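Scyllo-inosose 3-dehydrogenase (Thermotoga maritima, PDB 3IP1) catalyses the NAD(+)-dependent oxidation of scyllo-inosose to 3-dehydro-scyllo-inosose and probably serves in myo-inositol degradation. Local coordinates at residues A[284-289]-A[310-315]. Sequence-based numbering, arbitrary orientation.
Sequences KLFLEA and INATVA
CB of Ala315 lies 4.2 Å from CD1 of Leu285 and close to CD1 of Leu287, where strand 285-288 runs parallel to strand 313-315. Both leucines have CG anti to the backbone N, and the side chains of Leu285 and Thr313 cross obliquely, CD1 of the first 3.9 Å from CG2 of the second; helix 194-207 packs against this leucine face. On the other face Phe286, its ring carbon CG beside the backbone N (chi1 -61°), turns the ring's edge to Ala312, Phe286 CE1 lying 3.9 Å from Ala312 CB, while Phe286 CB rests near CG1 of Val314. Helix 293-306 covers that ring and completes the right-handed beta-alpha-beta crossover between these adjacent parallel strands of the Rossmann domain, where Leu287 approaches Ile225, a probable NAD(+)-binding residue. Between the two faces Phe286 bonds through both backbone polar atoms: its N reaches Thr313 O almost straight (172°), and its O receives Ala315 N. Glu288 N continues the ladder to Ala315 O at 2.8 Å. At the other end Thr313 N meets Lys284 O from above the carbonyl plane. The lysine chain starts anti to the backbone N, then bends at chi2 and chi4, so that NZ doubles back alongside Thr313 to donate to Asn311 O at 2.9 Å, nearly along the C=O axis. An alanine at Lys284 would remove the hydrogen bond from the ammonium group to Asn311 O and would probably leave the approach to strand 313-315 less firmly held. Thr313 OG1, 3.2 Å from Lys284 NZ, is hydrogen-bonded to Gln337, and Asn311 OD1 to Arg335.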
loop_
_atom_site.group_PDB
_atom_site.type_symbol
_atom_site.label_atom_id
_atom_site.label_comp_id
_atom_site.label_asym_id
_atom_site.label_seq_id
_atom_site.Cartn_x
_atom_site.Cartn_y
_atom_site.Cartn_z
ATOM N N LYS A 284 -16.344 4.253 4.437
ATOM C CA LYS A 284 -15.115 3.719 3.827
ATOM C C LYS A 284 -15.017 2.200 4.025
ATOM O O LYS A 284 -14.422 1.494 3.205
ATOM C CB LYS A 284 -13.880 4.453 4.396
ATOM C CG LYS A 284 -12.507 3.916 4.008
ATOM C CD LYS A 284 -12.160 4.129 2.514
ATOM C CE LYS A 284 -10.974 3.173 2.083
ATOM N NZ LYS A 284 -11.373 1.678 2.172
ATOM N N LEU A 285 -15.614 1.690 5.101
ATOM C CA LEU A 285 -15.519 0.274 5.417
ATOM C C LEU A 285 -16.825 -0.297 5.979
ATOM O O LEU A 285 -17.440 0.285 6.873
ATOM C CB LEU A 285 -14.360 0.041 6.410
ATOM C CG LEU A 285 -14.143 -1.390 6.945
ATOM C CD1 LEU A 285 -13.533 -2.328 5.884
ATOM C CD2 LEU A 285 -13.262 -1.369 8.184
ATOM N N PHE A 286 -17.221 -1.446 5.449
ATOM C CA PHE A 286 -18.335 -2.219 5.972
ATOM C C PHE A 286 -17.790 -3.550 6.484
ATOM O O PHE A 286 -16.994 -4.199 5.815
ATOM C CB PHE A 286 -19.390 -2.488 4.890
ATOM C CG PHE A 286 -20.022 -1.243 4.303
ATOM C CD1 PHE A 286 -19.343 -0.487 3.358
ATOM C CD2 PHE A 286 -21.321 -0.861 4.681
ATOM C CE1 PHE A 286 -19.934 0.670 2.793
ATOM C CE2 PHE A 286 -21.933 0.280 4.139
ATOM C CZ PHE A 286 -21.250 1.051 3.193
ATOM N N LEU A 287 -18.210 -3.949 7.683
ATOM C CA LEU A 287 -17.809 -5.236 8.224
ATOM C C LEU A 287 -19.036 -6.115 8.236
ATOM O O LEU A 287 -20.027 -5.816 8.924
ATOM C CB LEU A 287 -17.234 -5.117 9.636
ATOM C CG LEU A 287 -16.761 -6.449 10.245
ATOM C CD1 LEU A 287 -15.537 -7.035 9.461
ATOM C CD2 LEU A 287 -16.443 -6.338 11.723
ATOM N N GLU A 288 -18.972 -7.191 7.458
ATOM C CA GLU A 288 -20.050 -8.150 7.395
ATOM C C GLU A 288 -19.771 -9.213 8.451
ATOM O O GLU A 288 -19.000 -10.139 8.209
ATOM C CB GLU A 288 -20.110 -8.796 6.003
ATOM C CG GLU A 288 -21.478 -9.394 5.642
ATOM C CD GLU A 288 -22.058 -10.293 6.731
ATOM O OE1 GLU A 288 -21.754 -11.505 6.772
ATOM O OE2 GLU A 288 -22.816 -9.771 7.561
ATOM N N ALA A 289 -20.385 -9.046 9.622
ATOM C CA ALA A 289 -20.195 -9.962 10.741
ATOM C C ALA A 289 -21.511 -10.614 11.179
ATOM O O ALA A 289 -21.640 -10.983 12.338
ATOM C CB ALA A 289 -19.551 -9.225 11.918
ATOM N N ILE A 310 -16.423 7.173 -2.163
ATOM C CA ILE A 310 -15.991 6.076 -3.022
ATOM C C ILE A 310 -14.936 5.295 -2.262
ATOM O O ILE A 310 -14.662 5.609 -1.106
ATOM C CB ILE A 310 -15.451 6.566 -4.386
ATOM C CG1 ILE A 310 -14.347 7.614 -4.199
ATOM C CG2 ILE A 310 -16.589 7.094 -5.255
ATOM C CD1 ILE A 310 -13.562 7.905 -5.504
ATOM N N ASN A 311 -14.367 4.271 -2.894
ATOM C CA ASN A 311 -13.324 3.466 -2.256
ATOM C C ASN A 311 -13.779 2.673 -1.012
ATOM O O ASN A 311 -12.964 2.360 -0.156
ATOM C CB ASN A 311 -12.092 4.343 -1.946
ATOM C CG ASN A 311 -11.402 4.815 -3.207
ATOM O OD1 ASN A 311 -11.077 4.012 -4.092
ATOM N ND2 ASN A 311 -11.181 6.120 -3.311
ATOM N N ALA A 312 -15.076 2.350 -0.923
ATOM C CA ALA A 312 -15.569 1.509 0.176
ATOM C C ALA A 312 -14.967 0.125 0.075
ATOM O O ALA A 312 -14.759 -0.395 -1.019
ATOM C CB ALA A 312 -17.089 1.409 0.172
ATOM N N THR A 313 -14.685 -0.456 1.228
ATOM C CA THR A 313 -14.271 -1.836 1.326
ATOM C C THR A 313 -15.328 -2.627 2.103
ATOM O O THR A 313 -15.785 -2.187 3.169
ATOM C CB THR A 313 -12.893 -1.938 2.023
ATOM O OG1 THR A 313 -11.906 -1.351 1.176
ATOM C CG2 THR A 313 -12.520 -3.404 2.296
ATOM N N VAL A 314 -15.740 -3.780 1.576
ATOM C CA VAL A 314 -16.565 -4.675 2.373
ATOM C C VAL A 314 -15.695 -5.832 2.826
ATOM O O VAL A 314 -15.169 -6.578 2.013
ATOM C CB VAL A 314 -17.794 -5.219 1.649
ATOM C CG1 VAL A 314 -18.700 -5.961 2.655
ATOM C CG2 VAL A 314 -18.556 -4.121 0.996
ATOM N N ALA A 315 -15.527 -5.944 4.138
ATOM C CA ALA A 315 -14.737 -7.030 4.700
ATOM C C ALA A 315 -15.708 -8.089 5.225
ATOM O O ALA A 315 -16.628 -7.768 5.998
ATOM C CB ALA A 315 -13.825 -6.499 5.814
#